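Local coordinates for protein lectin (Trichosanthes anguina, PDB 4HR6) that binds galactosides such as methyl alpha-D-galactopyranoside as a seed lectin, and is a non-toxic three-chain homologue of type II ribosome-inactivating proteins, at residues N167-E170 against Q171-A174; D210-N213 against N214-W217; V218-A221 against D222-S226. All coordinates share one frame; numbering follows the deposited sequence.

Interaction 1 (N167-E170 against Q171-A174)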
ATOM      1  N   ASN C 167      15.671 -12.427  -7.603  1.00 69.80           N
ATOM      2  CA  ASN C 167      16.960 -12.468  -6.916  1.00 74.60           C
ATOM      3  C   ASN C 167      18.113 -11.754  -7.637  1.00 70.39           C
ATOM      4  O   ASN C 167      19.263 -11.913  -7.237  1.00 75.87           O
ATOM      5  CB  ASN C 167      17.377 -13.916  -6.601  1.00 81.05           C
ATOM      6  CG  ASN C 167      16.326 -14.673  -5.809  1.00 86.49           C
ATOM      7  OD1 ASN C 167      15.585 -14.084  -5.017  1.00 90.32           O
ATOM      8  ND2 ASN C 167      16.265 -15.991  -6.009  1.00 85.80           N
ATOM      9  N   LYS C 168      17.829 -10.983  -8.685  1.00 65.70           N
ATOM     10  CA  LYS C 168      18.864 -10.167  -9.315  1.00 63.29           C
ATOM     11  C   LYS C 168      19.133  -8.949  -8.424  1.00 62.32           C
ATOM     12  O   LYS C 168      18.223  -8.164  -8.126  1.00 54.77           O
ATOM     13  CB  LYS C 168      18.478  -9.721 -10.725  1.00 63.34           C
ATOM     14  CG  LYS C 168      19.663  -9.139 -11.480  1.00 62.96           C
ATOM     15  CD  LYS C 168      19.301  -8.645 -12.864  1.00 64.25           C
ATOM     16  CE  LYS C 168      20.532  -8.127 -13.593  1.00 66.89           C
ATOM     17  NZ  LYS C 168      20.275  -8.019 -15.056  1.00 68.79           N
ATOM     18  N   ARG C 169      20.392  -8.808  -8.015  1.00 62.69           N
ATOM     19  CA  ARG C 169      20.785  -7.868  -6.965  1.00 62.31           C
ATOM     20  C   ARG C 169      20.538  -6.429  -7.375  1.00 52.72           C
ATOM     21  O   ARG C 169      20.168  -5.606  -6.550  1.00 50.54           O
ATOM     22  CB  ARG C 169      22.262  -8.071  -6.595  1.00 66.90           C
ATOM     23  CG  ARG C 169      22.588  -9.453  -6.033  1.00 72.16           C
ATOM     24  CD  ARG C 169      22.570  -9.493  -4.509  1.00 77.40           C
ATOM     25  NE  ARG C 169      21.405  -8.811  -3.939  1.00 81.99           N
ATOM     26  CZ  ARG C 169      21.278  -8.472  -2.655  1.00 83.96           C
ATOM     27  NH1 ARG C 169      22.229  -8.770  -1.772  1.00 87.62           N
ATOM     28  NH2 ARG C 169      20.183  -7.840  -2.247  1.00 80.76           N
ATOM     29  N   GLU C 170      20.696  -6.152  -8.661  1.00 49.92           N
ATOM     30  CA  GLU C 170      20.587  -4.791  -9.197  1.00 51.92           C
ATOM     31  C   GLU C 170      19.146  -4.304  -9.266  1.00 48.96           C
ATOM     32  O   GLU C 170      18.904  -3.123  -9.502  1.00 47.63           O
ATOM     33  CB  GLU C 170      21.178  -4.716 -10.617  1.00 55.14           C
ATOM     34  CG  GLU C 170      22.685  -4.935 -10.727  1.00 58.62           C
ATOM     35  CD  GLU C 170      23.105  -6.386 -10.591  1.00 61.84           C
ATOM     36  OE1 GLU C 170      22.326  -7.285 -10.965  1.00 62.81           O
ATOM     37  OE2 GLU C 170      24.225  -6.631 -10.101  1.00 71.30           O
ATOM     38  N   GLN C 171      18.204  -5.234  -9.111  1.00 49.33           N
ATOM     39  CA  GLN C 171      16.769  -4.951  -9.159  1.00 50.94           C
ATOM     40  C   GLN C 171      16.148  -4.803  -7.763  1.00 49.37           C
ATOM     41  O   GLN C 171      14.933  -4.649  -7.640  1.00 47.88           O
ATOM     42  CB  GLN C 171      16.054  -6.044  -9.970  1.00 51.22           C
ATOM     43  CG  GLN C 171      16.461  -6.033 -11.443  1.00 53.23           C
ATOM     44  CD  GLN C 171      15.571  -6.876 -12.337  1.00 54.79           C
ATOM     45  OE1 GLN C 171      14.852  -7.755 -11.866  1.00 52.75           O
ATOM     46  NE2 GLN C 171      15.624  -6.615 -13.649  1.00 52.29           N
ATOM     47  N   SER C 172      16.987  -4.814  -6.726  1.00 46.59           N
ATOM     48  CA  SER C 172      16.519  -4.733  -5.348  1.00 45.03           C
ATOM     49  C   SER C 172      16.809  -3.362  -4.740  1.00 46.89           C
ATOM     50  O   SER C 172      17.955  -2.870  -4.763  1.00 45.90           O
ATOM     51  CB  SER C 172      17.130  -5.854  -4.509  1.00 43.21           C
ATOM     52  OG  SER C 172      16.786  -5.700  -3.141  1.00 45.81           O
ATOM     53  N   TRP C 173      15.751  -2.756  -4.207  1.00 47.17           N
ATOM     54  CA  TRP C 173      15.765  -1.389  -3.696  1.00 45.64           C
ATOM     55  C   TRP C 173      15.338  -1.361  -2.242  1.00 50.03           C
ATOM     56  O   TRP C 173      14.538  -2.202  -1.787  1.00 48.56           O
ATOM     57  CB  TRP C 173      14.833  -0.521  -4.527  1.00 47.66           C
ATOM     58  CG  TRP C 173      15.197  -0.545  -5.975  1.00 52.04           C
ATOM     59  CD1 TRP C 173      14.698  -1.368  -6.934  1.00 54.19           C
ATOM     60  CD2 TRP C 173      16.178   0.273  -6.617  1.00 55.29           C
ATOM     61  NE1 TRP C 173      15.292  -1.107  -8.147  1.00 56.39           N
ATOM     62  CE2 TRP C 173      16.210  -0.102  -7.979  1.00 57.40           C
ATOM     63  CE3 TRP C 173      17.035   1.289  -6.175  1.00 54.42           C
ATOM     64  CZ2 TRP C 173      17.066   0.507  -8.904  1.00 56.35           C
ATOM     65  CZ3 TRP C 173      17.877   1.900  -7.094  1.00 55.36           C
ATOM     66  CH2 TRP C 173      17.889   1.504  -8.443  1.00 56.39           C
ATOM     67  N   ALA C 174      15.874  -0.392  -1.510  1.00 44.46           N
ATOM     68  CA  ALA C 174      15.578  -0.240  -0.109  1.00 42.17           C
ATOM     69  C   ALA C 174      14.928   1.109   0.106  1.00 43.00           C
ATOM     70  O   ALA C 174      15.508   2.144  -0.231  1.00 40.12           O
ATOM     71  CB  ALA C 174      16.842  -0.365   0.710  1.00 44.42           C
TER
HETATM   72  O   HOH W   1      21.086  -3.124  -5.539  1.00 51.64           O
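Gln171 folds back beside Lys168 at the end of a short 3-10 turn, in touch with it along most of its length. Gln171 CB rests 3.5 Å from Lys168 O. Gln171 CG stands beside the backbone N (chi1 -66°), and there it meets the aliphatic part of the lysine, Gln171 CG to Lys168 CD being 4.1 Å. The extended chain (chi2 -167°) keeps Gln171 CD 4.2 Å from Lys168 CD as the two side chains cross at a slant. At the tip both amide atoms are used: OE1 accepts from the backbone N of Val165, while NE2 donates to Glu163 O and to Glu151 OE1, the carboxylate that also pairs with Lys168 NZ. Glutamine suits this buried place because one amide can satisfy a backbone donor and a backbone acceptor together. The turn itself is closed by Gln171 N to Lys168 O (3.1 Å) and Ser172 N to Arg169 O (3.3 Å), and a water links Arg169 O to Ser172 O. Arg169 NH2 and Ser172 OG converge on Asp184. With Trp173 donating through NE1 to Leu150 O, Gln171-Ser172-Trp173 is the Gln-X-Trp signature of ricin-type beta-trefoil repeats.

Interaction 2 (D210-N213 against N214-W217)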
ATOM      1  N   ASP C 210      22.596  12.648  -0.239  1.00 55.03           N
ATOM      2  CA  ASP C 210      23.082  13.874   0.402  1.00 60.80           C
ATOM      3  C   ASP C 210      21.980  14.637   1.149  1.00 61.33           C
ATOM      4  O   ASP C 210      22.149  15.820   1.469  1.00 63.03           O
ATOM      5  CB  ASP C 210      23.756  14.784  -0.640  1.00 62.28           C
ATOM      6  CG  ASP C 210      22.780  15.303  -1.692  1.00 70.04           C
ATOM      7  OD1 ASP C 210      23.232  15.682  -2.793  1.00 82.02           O
ATOM      8  OD2 ASP C 210      21.560  15.334  -1.431  1.00 70.67           O
ATOM      9  N   GLY C 211      20.852  13.976   1.409  1.00 56.05           N
ATOM     10  CA  GLY C 211      19.769  14.573   2.199  1.00 51.87           C
ATOM     11  C   GLY C 211      18.978  15.696   1.545  1.00 53.28           C
ATOM     12  O   GLY C 211      18.261  16.428   2.240  1.00 50.59           O
ATOM     13  N   SER C 212      19.063  15.823   0.218  1.00 54.52           N
ATOM     14  CA  SER C 212      18.459  16.966  -0.492  1.00 58.06           C
ATOM     15  C   SER C 212      17.022  16.714  -0.989  1.00 59.97           C
ATOM     16  O   SER C 212      16.476  15.623  -0.830  1.00 59.24           O
ATOM     17  CB  SER C 212      19.362  17.372  -1.666  1.00 61.22           C
ATOM     18  OG  SER C 212      19.553  16.294  -2.573  1.00 64.47           O
ATOM     19  N   ASN C 213      16.427  17.730  -1.616  1.00 60.61           N
ATOM     20  CA  ASN C 213      15.033  17.666  -2.073  1.00 62.92           C
ATOM     21  C   ASN C 213      14.831  17.154  -3.515  1.00 64.02           C
ATOM     22  O   ASN C 213      13.870  17.522  -4.195  1.00 63.14           O
ATOM     23  CB  ASN C 213      14.373  19.042  -1.918  1.00 66.15           C
ATOM     24  CG  ASN C 213      14.997  20.090  -2.816  1.00 67.90           C
ATOM     25  OD1 ASN C 213      16.110  19.910  -3.309  1.00 73.06           O
ATOM     26  ND2 ASN C 213      14.288  21.190  -3.027  1.00 69.79           N
ATOM     27  N   ASN C 214      15.733  16.311  -3.985  1.00 62.03           N
ATOM     28  CA  ASN C 214      15.466  15.543  -5.191  1.00 63.78           C
ATOM     29  C   ASN C 214      15.850  14.079  -5.002  1.00 57.75           C
ATOM     30  O   ASN C 214      16.057  13.365  -5.971  1.00 54.75           O
ATOM     31  CB  ASN C 214      16.177  16.174  -6.382  1.00 69.32           C
ATOM     32  CG  ASN C 214      17.572  16.643  -6.037  1.00 75.71           C
ATOM     33  OD1 ASN C 214      18.389  15.873  -5.514  1.00 79.01           O
ATOM     34  ND2 ASN C 214      17.853  17.917  -6.313  1.00 74.37           N
ATOM     35  N   GLN C 215      15.924  13.646  -3.741  1.00 53.33           N
ATOM     36  CA  GLN C 215      16.124  12.244  -3.386  1.00 49.82           C
ATOM     37  C   GLN C 215      14.973  11.726  -2.491  1.00 44.74           C
ATOM     38  O   GLN C 215      15.113  10.701  -1.819  1.00 42.69           O
ATOM     39  CB  GLN C 215      17.475  12.073  -2.677  1.00 49.56           C
ATOM     40  CG  GLN C 215      18.661  12.566  -3.490  1.00 55.06           C
ATOM     41  CD  GLN C 215      19.996  12.276  -2.828  1.00 54.11           C
ATOM     42  OE1 GLN C 215      20.163  12.484  -1.633  1.00 55.77           O
ATOM     43  NE2 GLN C 215      20.955  11.796  -3.610  1.00 54.11           N
ATOM     44  N   ARG C 216      13.852  12.443  -2.482  1.00 45.38           N
ATOM     45  CA  ARG C 216      12.745  12.154  -1.562  1.00 47.25           C
ATOM     46  C   ARG C 216      11.473  11.853  -2.322  1.00 43.65           C
ATOM     47  O   ARG C 216      10.963  12.699  -3.050  1.00 36.54           O
ATOM     48  CB  ARG C 216      12.480  13.312  -0.593  1.00 47.01           C
ATOM     49  CG  ARG C 216      11.483  12.962   0.520  1.00 48.40           C
ATOM     50  CD  ARG C 216      11.408  14.010   1.628  1.00 46.86           C
ATOM     51  NE  ARG C 216      10.109  14.017   2.305  1.00 45.77           N
ATOM     52  CZ  ARG C 216       9.631  15.017   3.052  1.00 47.16           C
ATOM     53  NH1 ARG C 216      10.325  16.139   3.256  1.00 50.21           N
ATOM     54  NH2 ARG C 216       8.433  14.906   3.599  1.00 47.10           N
ATOM     55  N   TRP C 217      10.946  10.650  -2.090  1.00 46.98           N
ATOM     56  CA  TRP C 217       9.839  10.087  -2.872  1.00 45.74           C
ATOM     57  C   TRP C 217       8.720   9.583  -1.976  1.00 44.42           C
ATOM     58  O   TRP C 217       8.985   9.078  -0.895  1.00 43.06           O
ATOM     59  CB  TRP C 217      10.371   8.917  -3.691  1.00 45.06           C
ATOM     60  CG  TRP C 217      11.532   9.311  -4.507  1.00 46.76           C
ATOM     61  CD1 TRP C 217      12.861   9.062  -4.248  1.00 45.33           C
ATOM     62  CD2 TRP C 217      11.492  10.068  -5.707  1.00 46.18           C
ATOM     63  NE1 TRP C 217      13.634   9.601  -5.233  1.00 44.76           N
ATOM     64  CE2 TRP C 217      12.821  10.235  -6.138  1.00 44.94           C
ATOM     65  CE3 TRP C 217      10.456  10.628  -6.465  1.00 45.58           C
ATOM     66  CZ2 TRP C 217      13.140  10.927  -7.295  1.00 46.86           C
ATOM     67  CZ3 TRP C 217      10.775  11.321  -7.610  1.00 46.66           C
ATOM     68  CH2 TRP C 217      12.104  11.461  -8.018  1.00 46.40           C
TER
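The amide of Gln215 and the carboxylate of Asp210 meet with their side chains crossing at about a right angle and the two planes 35° apart. The oxygen end of the amide is taken by the backbone N of Asp210, which lies in the plane of the amide carbonyl and uses a lone pair of Gln215 OE1, at 2.8 Å and nearly straight (169°). The nitrogen end donates to Asn208 O and Thr192 OG1. With both ends held, the rotation of the amide is fixed. Asp210 OD2 also approaches Gln215 OE1, at 3.2 Å. Two acceptors this close should repel, a cost probably offset by the donors each of them has.

For OE1 that donor is the Asp210 N-H; for OD2 it is Ser212. The serine hydroxyl is set between its own backbone N and carbonyl carbon (chi1 59°), and Ser212 OG donates to Asp210 OD2 at 2.5 Å, on that oxygen's syn lone pair. Ser212 N adds a weak bond to the same oxygen. Between them Gly211 has a positive phi, a conformation that favours glycine.

Gln215-Arg216-Trp217 is another Gln-X-Trp signature of the ricin-type beta-trefoil, and here the glutamine ties down the loop leaving strand 201-208. Gln215 CG lies 3.9 Å from Ser212 OG, so the methylene chain packs against the same hydroxyl.

Asn213 and Asn214 turn their amides obliquely to one another, Asn214 ND2 coming only to 4.0 Å from Asn213 OD1. On its other branch Asn214 brings OD1 to 3.2 Å from Ser212 OG. The side chain of Arg216 leads away from the loop, and its guanidinium donates to Gly92 O, Ser124 O and Thr94 OG1.

Interaction 3 (V218-A221 against D222-S226)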
ATOM      1  N   VAL C 218       7.478   9.698  -2.441  1.00 44.33           N
ATOM      2  CA  VAL C 218       6.347   9.090  -1.746  1.00 46.36           C
ATOM      3  C   VAL C 218       5.508   8.208  -2.692  1.00 45.05           C
ATOM      4  O   VAL C 218       5.099   8.633  -3.789  1.00 42.09           O
ATOM      5  CB  VAL C 218       5.476  10.148  -1.026  1.00 48.89           C
ATOM      6  CG1 VAL C 218       4.961  11.209  -1.986  1.00 50.63           C
ATOM      7  CG2 VAL C 218       4.324   9.484  -0.287  1.00 50.83           C
ATOM      8  N   PHE C 219       5.264   6.975  -2.248  1.00 42.15           N
ATOM      9  CA  PHE C 219       4.370   6.040  -2.944  1.00 38.90           C
ATOM     10  C   PHE C 219       2.941   6.329  -2.546  1.00 37.90           C
ATOM     11  O   PHE C 219       2.558   6.111  -1.399  1.00 44.51           O
ATOM     12  CB  PHE C 219       4.717   4.594  -2.587  1.00 38.65           C
ATOM     13  CG  PHE C 219       5.979   4.094  -3.211  1.00 41.04           C
ATOM     14  CD1 PHE C 219       7.215   4.557  -2.787  1.00 44.21           C
ATOM     15  CD2 PHE C 219       5.938   3.140  -4.216  1.00 45.45           C
ATOM     16  CE1 PHE C 219       8.381   4.081  -3.354  1.00 44.57           C
ATOM     17  CE2 PHE C 219       7.106   2.657  -4.787  1.00 46.61           C
ATOM     18  CZ  PHE C 219       8.328   3.131  -4.356  1.00 46.70           C
ATOM     19  N   LEU C 220       2.141   6.824  -3.475  1.00 38.60           N
ATOM     20  CA  LEU C 220       0.772   7.219  -3.164  1.00 39.68           C
ATOM     21  C   LEU C 220      -0.265   6.203  -3.683  1.00 39.52           C
ATOM     22  O   LEU C 220       0.060   5.261  -4.410  1.00 39.10           O
ATOM     23  CB  LEU C 220       0.491   8.604  -3.749  1.00 41.24           C
ATOM     24  CG  LEU C 220       1.350   9.757  -3.219  1.00 43.25           C
ATOM     25  CD1 LEU C 220       1.080  11.005  -4.042  1.00 45.84           C
ATOM     26  CD2 LEU C 220       1.112  10.040  -1.753  1.00 41.50           C
ATOM     27  N   ALA C 221      -1.515   6.441  -3.328  1.00 36.50           N
ATOM     28  CA  ALA C 221      -2.619   5.534  -3.652  1.00 39.37           C
ATOM     29  C   ALA C 221      -3.010   5.542  -5.127  1.00 38.75           C
ATOM     30  O   ALA C 221      -3.747   4.678  -5.565  1.00 36.04           O
ATOM     31  CB  ALA C 221      -3.833   5.870  -2.788  1.00 36.46           C
ATOM     32  N   ASP C 222      -2.520   6.511  -5.899  1.00 42.48           N
ATOM     33  CA  ASP C 222      -2.784   6.536  -7.349  1.00 40.88           C
ATOM     34  C   ASP C 222      -1.788   5.679  -8.118  1.00 40.40           C
ATOM     35  O   ASP C 222      -1.785   5.685  -9.334  1.00 41.46           O
ATOM     36  CB  ASP C 222      -2.750   7.964  -7.894  1.00 40.34           C
ATOM     37  CG  ASP C 222      -1.421   8.661  -7.663  1.00 39.47           C
ATOM     38  OD1 ASP C 222      -0.482   8.062  -7.074  1.00 39.25           O
ATOM     39  OD2 ASP C 222      -1.326   9.828  -8.064  1.00 41.45           O
ATOM     40  N   GLY C 223      -0.930   4.959  -7.413  1.00 41.02           N
ATOM     41  CA  GLY C 223       0.100   4.149  -8.053  1.00 41.94           C
ATOM     42  C   GLY C 223       1.359   4.918  -8.448  1.00 40.76           C
ATOM     43  O   GLY C 223       2.300   4.319  -8.941  1.00 41.55           O
ATOM     44  N   SER C 224       1.394   6.234  -8.225  1.00 43.55           N
ATOM     45  CA  SER C 224       2.577   7.038  -8.578  1.00 41.70           C
ATOM     46  C   SER C 224       3.723   6.890  -7.578  1.00 41.89           C
ATOM     47  O   SER C 224       3.540   6.433  -6.430  1.00 36.43           O
ATOM     48  CB  SER C 224       2.213   8.516  -8.742  1.00 43.93           C
ATOM     49  OG  SER C 224       1.882   9.147  -7.511  1.00 44.32           O
ATOM     50  N   ILE C 225       4.926   7.211  -8.046  1.00 40.12           N
ATOM     51  CA  ILE C 225       6.061   7.472  -7.167  1.00 38.31           C
ATOM     52  C   ILE C 225       6.303   8.952  -7.351  1.00 43.26           C
ATOM     53  O   ILE C 225       6.787   9.374  -8.408  1.00 42.80           O
ATOM     54  CB  ILE C 225       7.291   6.663  -7.557  1.00 40.32           C
ATOM     55  CG1 ILE C 225       6.978   5.170  -7.453  1.00 40.73           C
ATOM     56  CG2 ILE C 225       8.480   7.033  -6.680  1.00 41.75           C
ATOM     57  CD1 ILE C 225       8.145   4.253  -7.771  1.00 40.48           C
ATOM     58  N   SER C 226       5.923   9.738  -6.342  1.00 41.87           N
ATOM     59  CA  SER C 226       5.847  11.189  -6.461  1.00 42.07           C
ATOM     60  C   SER C 226       6.796  11.953  -5.531  1.00 43.24           C
ATOM     61  O   SER C 226       7.358  11.392  -4.591  1.00 40.95           O
ATOM     62  CB  SER C 226       4.428  11.647  -6.171  1.00 43.53           C
ATOM     63  OG  SER C 226       3.557  11.251  -7.207  1.00 51.22           O
TER
HETATM   64  O   HOH W   2       2.305   4.231  -5.461  1.00 42.33           O
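Phe219 CG and Ile225 CG1 both stand anti to their own carbonyl carbons (chi1 -73° and -61°), which lays the side chains side by side and pointing the same way. Ile225 CG1 then sits over one face of the phenyl ring, 4.0 Å from its centroid and offset toward the rim, a CH-pi contact, while Ile225 CD1 touches Phe219 CE2 at 3.5 Å. The pair is a non-hydrogen-bonded one. Next to it, Val218 and Ser226 form the hydrogen-bonded pair, Val218 N to Ser226 O at 2.7 Å and Ser226 N to Val218 O at 2.9 Å. This is a beta hairpin closed by a type I turn from Leu220 to Gly223 with a G1 bulge: Gly223 N bonds to Leu220 O, and Leu220 N to Ser224 O. A water bridges these two oxygens. Glycine fits the bulge, since a CB would jam against the preceding carbonyl. With its carboxylate between N and carbonyl carbon (chi1 59°), Asp222 OD1 accepts from Ser224 N (2.9 Å), an Asx turn, and additionally from Ser224 OG on its syn side (2.6 Å). Ser226 OG donates in turn to Ser224 OG at 2.7 Å. Asp222 OD2 forms a salt bridge with Arg232, and Ala221 O accepts from Arg121 of a neighbouring subunit.

In the fold
All three interactions fall within the second ricin-type beta-trefoil domain and follow one another along the chain. Interaction 1 leads into strand 173-175 of a four-stranded antiparallel sheet; interaction 2 is a loop after strand 201-208, and it runs straight into the hairpin of interaction 3. Their centres lie about 21 Å (1 and 2), 20 Å (1 and 3) and 16 Å (2 and 3) apart. Interactions 2 and 3 touch where Trp217 packs on Ile225 and Ser226; interaction 1 has its nearest atoms about 8 Å from interaction 2 and about 7 Å from interaction 3. The Gln-X-Trp signature thus recurs in 167-174 and 210-217, consistent with the trefoil's internal repetition, while the side chain of Ser224 lies about 11 Å from a bound galactoside.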